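Local structure of polymerase X (Deinococcus radiodurans, 2W9M) at residues A[328-333]-A[513-518]; A[359-364]-A[394-399]; A[489-494]-A[523-528]. The protein probably catalyses DNA synthesis from deoxyribonucleoside triphosphates as a family X polymerase, and carries a PHP domain that binds zinc ions. All coordinates share one frame; numbering follows the deposited sequence.

Contact 1 (A[328-333]-A[513-518]); sequences RGMIHT and INTDAH. With ZN (zinc ion), chain D; ZN (zinc ion), chain C.
In both His332 and Asp516 CG lies anti to the backbone N (chi1 -172° and -158°), and from there ring and carboxylate converge on one zinc ion. The setting is the PHP domain, a distorted beta-alpha barrel whose parallel sheet has strands 329-333 and 511-514 as its outermost members; this contact brings those two together. His332 NE2 binds the zinc at 2.3 Å and Asp516 OD1 binds it at 2.4 Å, while His334 and Glu401 complete the site. Asp516 OD1 sits over a face of the imidazole, with the carboxylate plane turned 31° from the ring. Asp516 CA lies 3.1 Å from His332 O, a bent CA-H...O contact.

Asn514 reaches toward the first strand and lays its amide against Ile331, OD1 coming within 3.2 Å of CG1. Its ND2 lies 3.7 Å from His332 CB and donates to Glu487 OE1, the same oxygen that accepts from His332 ND1, so Glu487 is a second-shell anchor for the zinc-bound ring. An alanine in place of Asn514 would probably leave that glutamate with one donor fewer and open a gap beside Ile331 CG1. Between the backbones a water takes the place of a direct strand bond: it donates to Ile331 O at 2.7 Å and accepts from Thr515 N at 3.0 Å.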
loop_
_atom_site.group_PDB
_atom_site.type_symbol
_atom_site.label_atom_id
_atom_site.label_comp_id
_atom_site.label_asym_id
_atom_site.label_seq_id
_atom_site.Cartn_x
_atom_site.Cartn_y
_atom_site.Cartn_z
ATOM N N ARG A 328 9.624 15.448 -2.825
ATOM C CA ARG A 328 11.044 15.622 -2.547
ATOM C C ARG A 328 11.491 14.724 -1.399
ATOM O O ARG A 328 12.541 14.088 -1.467
ATOM C CB ARG A 328 11.352 17.085 -2.224
ATOM C CG ARG A 328 11.096 18.045 -3.378
ATOM C CD ARG A 328 11.680 19.414 -3.074
ATOM N NE ARG A 328 11.417 20.389 -4.131
ATOM C CZ ARG A 328 11.713 21.684 -4.043
ATOM N NH1 ARG A 328 12.285 22.163 -2.943
ATOM N NH2 ARG A 328 11.438 22.502 -5.052
ATOM N N GLY A 329 10.687 14.670 -0.344
ATOM C CA GLY A 329 11.026 13.881 0.823
ATOM C C GLY A 329 10.290 12.560 0.869
ATOM O O GLY A 329 9.058 12.530 0.850
ATOM N N MET A 330 11.045 11.467 0.927
ATOM C CA MET A 330 10.462 10.130 1.024
ATOM C C MET A 330 10.547 9.597 2.450
ATOM O O MET A 330 11.490 8.890 2.807
ATOM C CB MET A 330 11.153 9.173 0.051
ATOM C CG MET A 330 10.936 9.523 -1.415
ATOM S SD MET A 330 9.388 8.880 -2.087
ATOM C CE MET A 330 8.175 9.869 -1.211
ATOM N N ILE A 331 9.556 9.936 3.267
ATOM C CA ILE A 331 9.617 9.602 4.686
ATOM C C ILE A 331 8.828 8.344 5.028
ATOM O O ILE A 331 8.080 7.817 4.198
ATOM C CB ILE A 331 9.145 10.773 5.578
ATOM C CG1 ILE A 331 7.647 11.025 5.392
ATOM C CG2 ILE A 331 9.967 12.028 5.289
ATOM C CD1 ILE A 331 7.094 12.112 6.302
ATOM N N HIS A 332 9.013 7.875 6.258
ATOM C CA HIS A 332 8.417 6.631 6.726
ATOM C C HIS A 332 8.850 5.442 5.864
ATOM O O HIS A 332 8.052 4.849 5.150
ATOM C CB HIS A 332 6.891 6.753 6.792
ATOM C CG HIS A 332 6.226 5.588 7.445
ATOM N ND1 HIS A 332 4.863 5.369 7.373
ATOM C CD2 HIS A 332 6.729 4.561 8.165
ATOM C CE1 HIS A 332 4.562 4.269 8.031
ATOM N NE2 HIS A 332 5.678 3.754 8.524
ATOM N N THR A 333 10.135 5.113 5.939
ATOM C CA THR A 333 10.683 3.958 5.244
ATOM C C THR A 333 11.314 3.027 6.277
ATOM O O THR A 333 11.660 3.463 7.374
ATOM C CB THR A 333 11.754 4.376 4.233
ATOM O OG1 THR A 333 12.833 5.012 4.926
ATOM C CG2 THR A 333 11.180 5.343 3.205
ATOM N N ILE A 513 2.195 11.814 1.792
ATOM C CA ILE A 513 2.139 10.628 0.948
ATOM C C ILE A 513 3.388 9.785 1.172
ATOM O O ILE A 513 4.444 10.061 0.608
ATOM C CB ILE A 513 1.995 10.991 -0.543
ATOM C CG1 ILE A 513 0.807 11.931 -0.746
ATOM C CG2 ILE A 513 1.804 9.741 -1.386
ATOM C CD1 ILE A 513 0.679 12.457 -2.167
ATOM N N ASN A 514 3.254 8.760 2.008
ATOM C CA ASN A 514 4.389 7.940 2.432
ATOM C C ASN A 514 4.292 6.507 1.917
ATOM O O ASN A 514 3.234 5.884 1.993
ATOM C CB ASN A 514 4.490 7.928 3.960
ATOM C CG ASN A 514 4.651 9.328 4.552
ATOM O OD1 ASN A 514 4.930 10.295 3.836
ATOM N ND2 ASN A 514 4.478 9.439 5.867
ATOM N N THR A 515 5.403 5.985 1.410
ATOM C CA THR A 515 5.425 4.665 0.791
ATOM C C THR A 515 5.442 3.520 1.810
ATOM O O THR A 515 4.978 2.413 1.520
ATOM C CB THR A 515 6.649 4.516 -0.123
ATOM O OG1 THR A 515 7.843 4.716 0.647
ATOM C CG2 THR A 515 6.604 5.537 -1.243
ATOM N N ASP A 516 5.980 3.785 2.998
ATOM C CA ASP A 516 6.160 2.743 4.003
ATOM C C ASP A 516 7.013 1.609 3.438
ATOM O O ASP A 516 6.791 0.436 3.744
ATOM C CB ASP A 516 4.803 2.208 4.471
ATOM C CG ASP A 516 4.876 1.540 5.833
ATOM O OD1 ASP A 516 5.997 1.380 6.354
ATOM O OD2 ASP A 516 3.815 1.174 6.384
ATOM N N ALA A 517 7.990 1.970 2.611
ATOM C CA ALA A 517 8.845 0.991 1.936
ATOM C C ALA A 517 9.641 0.102 2.895
ATOM O O ALA A 517 10.349 0.593 3.773
ATOM C CB ALA A 517 9.792 1.698 0.968
ATOM N N HIS A 518 9.524 -1.209 2.715
ATOM C CA HIS A 518 10.326 -2.159 3.476
ATOM C C HIS A 518 11.467 -2.707 2.621
ATOM O O HIS A 518 12.235 -3.563 3.051
ATOM C CB HIS A 518 9.446 -3.291 3.996
ATOM C CG HIS A 518 8.603 -2.899 5.166
ATOM N ND1 HIS A 518 7.497 -2.088 5.044
ATOM C CD2 HIS A 518 8.712 -3.193 6.482
ATOM C CE1 HIS A 518 6.955 -1.904 6.235
ATOM N NE2 HIS A 518 7.676 -2.562 7.125
HETATM ZN ZN ZN D . 5.705 1.498 8.736
HETATM ZN ZN ZN C . 7.273 -2.975 9.138
HETATM O O HOH W 1 8.074 7.283 1.600
#

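Contact 2 (A[359-364]-A[394-399]); sequences LGTADH and LPIVAG. With ZN (zinc ion), chain C.
Leu359 and Ile396 lie side by side in two parallel strands whose touching parts run 27° apart in direction. Leu359 straddles Ile396, giving its N-H to Pro395 O at 2.9 Å and taking Val397 N on its own carbonyl oxygen, also at 2.9 Å. One step on, Val397 straddles Gly360 in the same manner, its O accepting from Thr361 N at 3.0 Å. The last two bonds are nearly straight at the acceptor, with C=O...N angles of 171° and 172°.

The side chains of Leu359 and Ile396 share one face of the sheet. There Ile396 CG2 rests 3.7 Å from Leu359 O and 4.0 Å from Thr361 OG1. The methyl of Thr361 is anti to the backbone N, which lets CG2 lie alongside the glycine backbone, 3.4 Å from Gly399 O. Val397 points to the opposite face, where it packs on helix 549-561, whereas Thr361 and Ile396 are covered by helix 376-391.

Farther along the first strand, His364 NE2 binds a zinc ion at 2.1 Å, with Asp339 and His518 as fellow ligands. The two parallel strands, 358-364 and 396-403, are joined in the chain through helix 376-391, and the three form a beta-alpha-beta unit of the PHP barrel, with a metal ligand carried at the C-terminal end of its first strand.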
loop_
_atom_site.group_PDB
_atom_site.type_symbol
_atom_site.label_atom_id
_atom_site.label_comp_id
_atom_site.label_asym_id
_atom_site.label_seq_id
_atom_site.Cartn_x
_atom_site.Cartn_y
_atom_site.Cartn_z
ATOM N N LEU A 359 15.712 11.099 2.332
ATOM C CA LEU A 359 15.077 9.901 2.873
ATOM C C LEU A 359 14.665 10.094 4.323
ATOM O O LEU A 359 15.418 10.632 5.129
ATOM C CB LEU A 359 16.020 8.700 2.778
ATOM C CG LEU A 359 15.557 7.406 3.457
ATOM C CD1 LEU A 359 14.535 6.667 2.602
ATOM C CD2 LEU A 359 16.747 6.509 3.749
ATOM N N GLY A 360 13.463 9.638 4.648
ATOM C CA GLY A 360 12.979 9.666 6.011
ATOM C C GLY A 360 13.015 8.292 6.644
ATOM O O GLY A 360 12.251 7.396 6.284
ATOM N N THR A 361 13.926 8.127 7.591
ATOM C CA THR A 361 14.047 6.902 8.366
ATOM C C THR A 361 12.861 6.762 9.316
ATOM O O THR A 361 12.372 7.759 9.841
ATOM C CB THR A 361 15.363 6.928 9.171
ATOM O OG1 THR A 361 16.423 6.417 8.354
ATOM C CG2 THR A 361 15.249 6.102 10.441
ATOM N N ALA A 362 12.394 5.534 9.533
ATOM C CA ALA A 362 11.250 5.302 10.418
ATOM C C ALA A 362 11.001 3.824 10.726
ATOM O O ALA A 362 9.962 3.274 10.362
ATOM C CB ALA A 362 9.992 5.940 9.840
ATOM N N ASP A 363 11.950 3.190 11.405
ATOM C CA ASP A 363 11.816 1.786 11.783
ATOM C C ASP A 363 10.928 1.637 13.018
ATOM O O ASP A 363 10.698 2.607 13.740
ATOM C CB ASP A 363 13.201 1.164 12.009
ATOM C CG ASP A 363 13.934 0.886 10.701
ATOM O OD1 ASP A 363 13.435 0.064 9.904
ATOM O OD2 ASP A 363 15.002 1.488 10.463
ATOM N N HIS A 364 10.415 0.432 13.253
ATOM C CA HIS A 364 9.509 0.205 14.375
ATOM C C HIS A 364 10.235 0.318 15.703
ATOM O O HIS A 364 11.466 0.357 15.754
ATOM C CB HIS A 364 8.859 -1.175 14.298
ATOM C CG HIS A 364 8.211 -1.465 12.987
ATOM N ND1 HIS A 364 6.903 -1.131 12.715
ATOM C CD2 HIS A 364 8.691 -2.062 11.872
ATOM C CE1 HIS A 364 6.607 -1.506 11.483
ATOM N NE2 HIS A 364 7.674 -2.071 10.950
ATOM N N LEU A 394 24.942 11.916 2.459
ATOM C CA LEU A 394 23.610 11.371 2.197
ATOM C C LEU A 394 22.507 12.173 2.892
ATOM O O LEU A 394 22.581 12.424 4.096
ATOM C CB LEU A 394 23.529 9.902 2.610
ATOM C CG LEU A 394 24.212 8.909 1.672
ATOM C CD1 LEU A 394 23.883 7.493 2.093
ATOM C CD2 LEU A 394 23.781 9.149 0.239
ATOM N N PRO A 395 21.477 12.574 2.131
ATOM C CA PRO A 395 20.387 13.410 2.644
ATOM C C PRO A 395 19.372 12.582 3.427
ATOM O O PRO A 395 18.477 11.993 2.822
ATOM C CB PRO A 395 19.729 13.962 1.367
ATOM C CG PRO A 395 20.574 13.462 0.206
ATOM C CD PRO A 395 21.289 12.255 0.707
ATOM N N ILE A 396 19.511 12.546 4.751
ATOM C CA ILE A 396 18.649 11.730 5.597
ATOM C C ILE A 396 18.063 12.523 6.767
ATOM O O ILE A 396 18.708 13.414 7.320
ATOM C CB ILE A 396 19.402 10.500 6.166
ATOM C CG1 ILE A 396 20.100 9.727 5.048
ATOM C CG2 ILE A 396 18.448 9.584 6.923
ATOM C CD1 ILE A 396 20.859 8.517 5.538
ATOM N N VAL A 397 16.832 12.181 7.130
ATOM C CA VAL A 397 16.169 12.731 8.302
ATOM C C VAL A 397 15.791 11.554 9.207
ATOM O O VAL A 397 15.148 10.607 8.766
ATOM C CB VAL A 397 14.918 13.540 7.893
ATOM C CG1 VAL A 397 13.983 13.724 9.067
ATOM C CG2 VAL A 397 15.323 14.889 7.313
ATOM N N ALA A 398 16.213 11.596 10.465
ATOM C CA ALA A 398 16.024 10.459 11.360
ATOM C C ALA A 398 14.659 10.468 12.024
ATOM O O ALA A 398 14.261 11.447 12.653
ATOM C CB ALA A 398 17.121 10.412 12.410
ATOM N N GLY A 399 13.942 9.365 11.885
ATOM C CA GLY A 399 12.652 9.239 12.527
ATOM C C GLY A 399 12.448 7.865 13.124
ATOM O O GLY A 399 13.363 7.037 13.157
HETATM ZN ZN ZN C . 7.273 -2.975 9.138
#

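Contact 3 (A[489-494]-A[523-528]); sequences NANAAR and LRDARY
Asn491 and Asp525 lie side by side and point the same way, their amide and carboxylate planes turned 79° apart. ND2 of Asn491 and OD1 of Asp525 are 3.9 Å from each other, and a water joins them, accepting from ND2 at 3.0 Å and donating to OD1 at 2.5 Å. An Asx turn probably fixes the amide, since Asn491 OD1 accepts from Ala493 N, which leaves the NH2 to face the water. Just before it, Asn489 OD1 accepts from Asn491 N in a second Asx turn, and the two together shape the loop that follows strand 485-489.

Deeper in, Ala490 aims its methyl at the backbone of Asp525 and Ala526, with CB 3.6 Å from Asp525 O and 3.9 Å from Ala526 CA. Its carbonyl oxygen lies near the plane of the Tyr528 ring, at the edge, and touches Tyr528 CB at 3.6 Å. Ala492 approaches the same ring obliquely, CB to CD1 at 4.3 Å. Tyr528 and Ala492 also pack against helix 163-176, which belongs to the DNA polymerase X family region of the chain.

That helix supplies Arg164, whose NH2 forms a salt bridge with Asp525 OD1. With an arginine and a water proton both directed at one oxygen, the carboxylate is likely to stay ionised; its polar link to Asn491 runs through the water, while Ala490 and Ala492 pack directly on the segment 523-528.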
loop_
_atom_site.group_PDB
_atom_site.type_symbol
_atom_site.label_atom_id
_atom_site.label_comp_id
_atom_site.label_asym_id
_atom_site.label_seq_id
_atom_site.Cartn_x
_atom_site.Cartn_y
_atom_site.Cartn_z
ATOM N N ASN A 489 -0.949 6.418 3.231
ATOM C CA ASN A 489 0.027 5.358 3.043
ATOM C C ASN A 489 -0.047 4.819 1.627
ATOM O O ASN A 489 -1.062 4.256 1.215
ATOM C CB ASN A 489 -0.188 4.251 4.078
ATOM C CG ASN A 489 1.011 3.339 4.213
ATOM O OD1 ASN A 489 1.362 2.616 3.284
ATOM N ND2 ASN A 489 1.645 3.366 5.378
ATOM N N ALA A 490 1.034 5.009 0.882
ATOM C CA ALA A 490 1.069 4.664 -0.535
ATOM C C ALA A 490 1.182 3.165 -0.818
ATOM O O ALA A 490 0.986 2.740 -1.955
ATOM C CB ALA A 490 2.189 5.427 -1.239
ATOM N N ASN A 491 1.506 2.365 0.195
ATOM C CA ASN A 491 1.569 0.916 -0.003
ATOM C C ASN A 491 0.232 0.405 -0.531
ATOM O O ASN A 491 -0.809 0.659 0.069
ATOM C CB ASN A 491 1.967 0.189 1.287
ATOM C CG ASN A 491 2.084 -1.320 1.101
ATOM O OD1 ASN A 491 1.082 -2.035 1.041
ATOM N ND2 ASN A 491 3.311 -1.809 1.019
ATOM N N ALA A 492 0.271 -0.311 -1.653
ATOM C CA ALA A 492 -0.940 -0.749 -2.359
ATOM C C ALA A 492 -1.911 -1.576 -1.513
ATOM O O ALA A 492 -3.092 -1.683 -1.848
ATOM C CB ALA A 492 -0.571 -1.508 -3.630
ATOM N N ALA A 493 -1.423 -2.164 -0.427
ATOM C CA ALA A 493 -2.288 -2.960 0.438
ATOM C C ALA A 493 -2.916 -2.109 1.528
ATOM O O ALA A 493 -3.747 -2.589 2.299
ATOM C CB ALA A 493 -1.529 -4.112 1.048
ATOM N N ARG A 494 -2.525 -0.844 1.594
ATOM C CA ARG A 494 -3.086 0.050 2.599
ATOM C C ARG A 494 -3.939 1.159 1.987
ATOM O O ARG A 494 -5.148 1.211 2.222
ATOM C CB ARG A 494 -1.982 0.628 3.480
ATOM C CG ARG A 494 -1.315 -0.411 4.367
ATOM C CD ARG A 494 -0.249 0.224 5.242
ATOM N NE ARG A 494 0.496 -0.766 6.011
ATOM C CZ ARG A 494 0.048 -1.343 7.122
ATOM N NH1 ARG A 494 -1.154 -1.043 7.595
ATOM N NH2 ARG A 494 0.803 -2.227 7.759
ATOM N N LEU A 523 9.815 2.048 -2.775
ATOM C CA LEU A 523 9.774 3.496 -2.960
ATOM C C LEU A 523 9.011 3.869 -4.225
ATOM O O LEU A 523 8.571 5.007 -4.382
ATOM C CB LEU A 523 11.193 4.073 -3.005
ATOM C CG LEU A 523 12.023 3.916 -1.725
ATOM C CD1 LEU A 523 13.489 4.224 -1.984
ATOM C CD2 LEU A 523 11.477 4.796 -0.609
ATOM N N ARG A 524 8.850 2.903 -5.124
ATOM C CA ARG A 524 8.097 3.123 -6.356
ATOM C C ARG A 524 6.589 2.992 -6.123
ATOM O O ARG A 524 5.798 3.118 -7.057
ATOM C CB ARG A 524 8.543 2.154 -7.460
ATOM C CG ARG A 524 10.046 1.979 -7.588
ATOM C CD ARG A 524 10.429 1.441 -8.959
ATOM N NE ARG A 524 10.886 2.502 -9.856
ATOM C CZ ARG A 524 10.088 3.262 -10.603
ATOM N NH1 ARG A 524 8.773 3.089 -10.572
ATOM N NH2 ARG A 524 10.607 4.202 -11.384
ATOM N N ASP A 525 6.196 2.734 -4.880
ATOM C CA ASP A 525 4.783 2.655 -4.534
ATOM C C ASP A 525 4.171 4.049 -4.447
ATOM O O ASP A 525 2.952 4.201 -4.497
ATOM C CB ASP A 525 4.584 1.904 -3.215
ATOM C CG ASP A 525 4.764 0.403 -3.366
ATOM O OD1 ASP A 525 4.642 -0.319 -2.353
ATOM O OD2 ASP A 525 5.033 -0.056 -4.500
ATOM N N ALA A 526 5.025 5.061 -4.316
ATOM C CA ALA A 526 4.572 6.447 -4.214
ATOM C C ALA A 526 3.498 6.749 -5.253
ATOM O O ALA A 526 2.548 7.483 -4.992
ATOM C CB ALA A 526 5.739 7.388 -4.381
ATOM N N ARG A 527 3.667 6.162 -6.431
ATOM C CA ARG A 527 2.741 6.313 -7.545
ATOM C C ARG A 527 1.301 5.914 -7.206
ATOM O O ARG A 527 0.357 6.485 -7.746
ATOM C CB ARG A 527 3.272 5.504 -8.728
ATOM C CG ARG A 527 2.245 4.887 -9.639
ATOM C CD ARG A 527 2.855 3.664 -10.320
ATOM N NE ARG A 527 2.363 3.480 -11.682
ATOM C CZ ARG A 527 2.597 2.397 -12.416
ATOM N NH1 ARG A 527 3.309 1.398 -11.911
ATOM N NH2 ARG A 527 2.114 2.308 -13.649
ATOM N N TYR A 528 1.135 4.944 -6.311
ATOM C CA TYR A 528 -0.198 4.511 -5.896
ATOM C C TYR A 528 -0.816 5.477 -4.890
ATOM O O TYR A 528 -2.015 5.739 -4.932
ATOM C CB TYR A 528 -0.162 3.091 -5.316
ATOM C CG TYR A 528 0.473 2.079 -6.236
ATOM C CD1 TYR A 528 1.669 1.453 -5.896
ATOM C CD2 TYR A 528 -0.115 1.755 -7.452
ATOM C CE1 TYR A 528 2.258 0.530 -6.739
ATOM C CE2 TYR A 528 0.465 0.832 -8.303
ATOM C CZ TYR A 528 1.651 0.221 -7.940
ATOM O OH TYR A 528 2.227 -0.699 -8.787
HETATM O O HOH W 2 5.669 -0.242 -0.066
#

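All three contacts belong to the PHP domain. Contacts 1 and 2 have centres 9 Å apart and share its parallel sheet: strand 329-333 of contact 1 is the neighbour of strand 358-364 of contact 2, which in turn pairs with 396-403. Contact 2 is nested within the chain closed off by contact 1, and each supplies a histidine to one zinc ion. Contact 3, its centre also about 9 Å from that of contact 1, alternates with it along the chain; Asn489 meets the zinc ligand Asp516, and helix 526-535 follows strand 511-514. Contacts 2 and 3 lie 18 Å apart, centre to centre, without touching. Contact 1 therefore links the early strands to the last ones around the metal site.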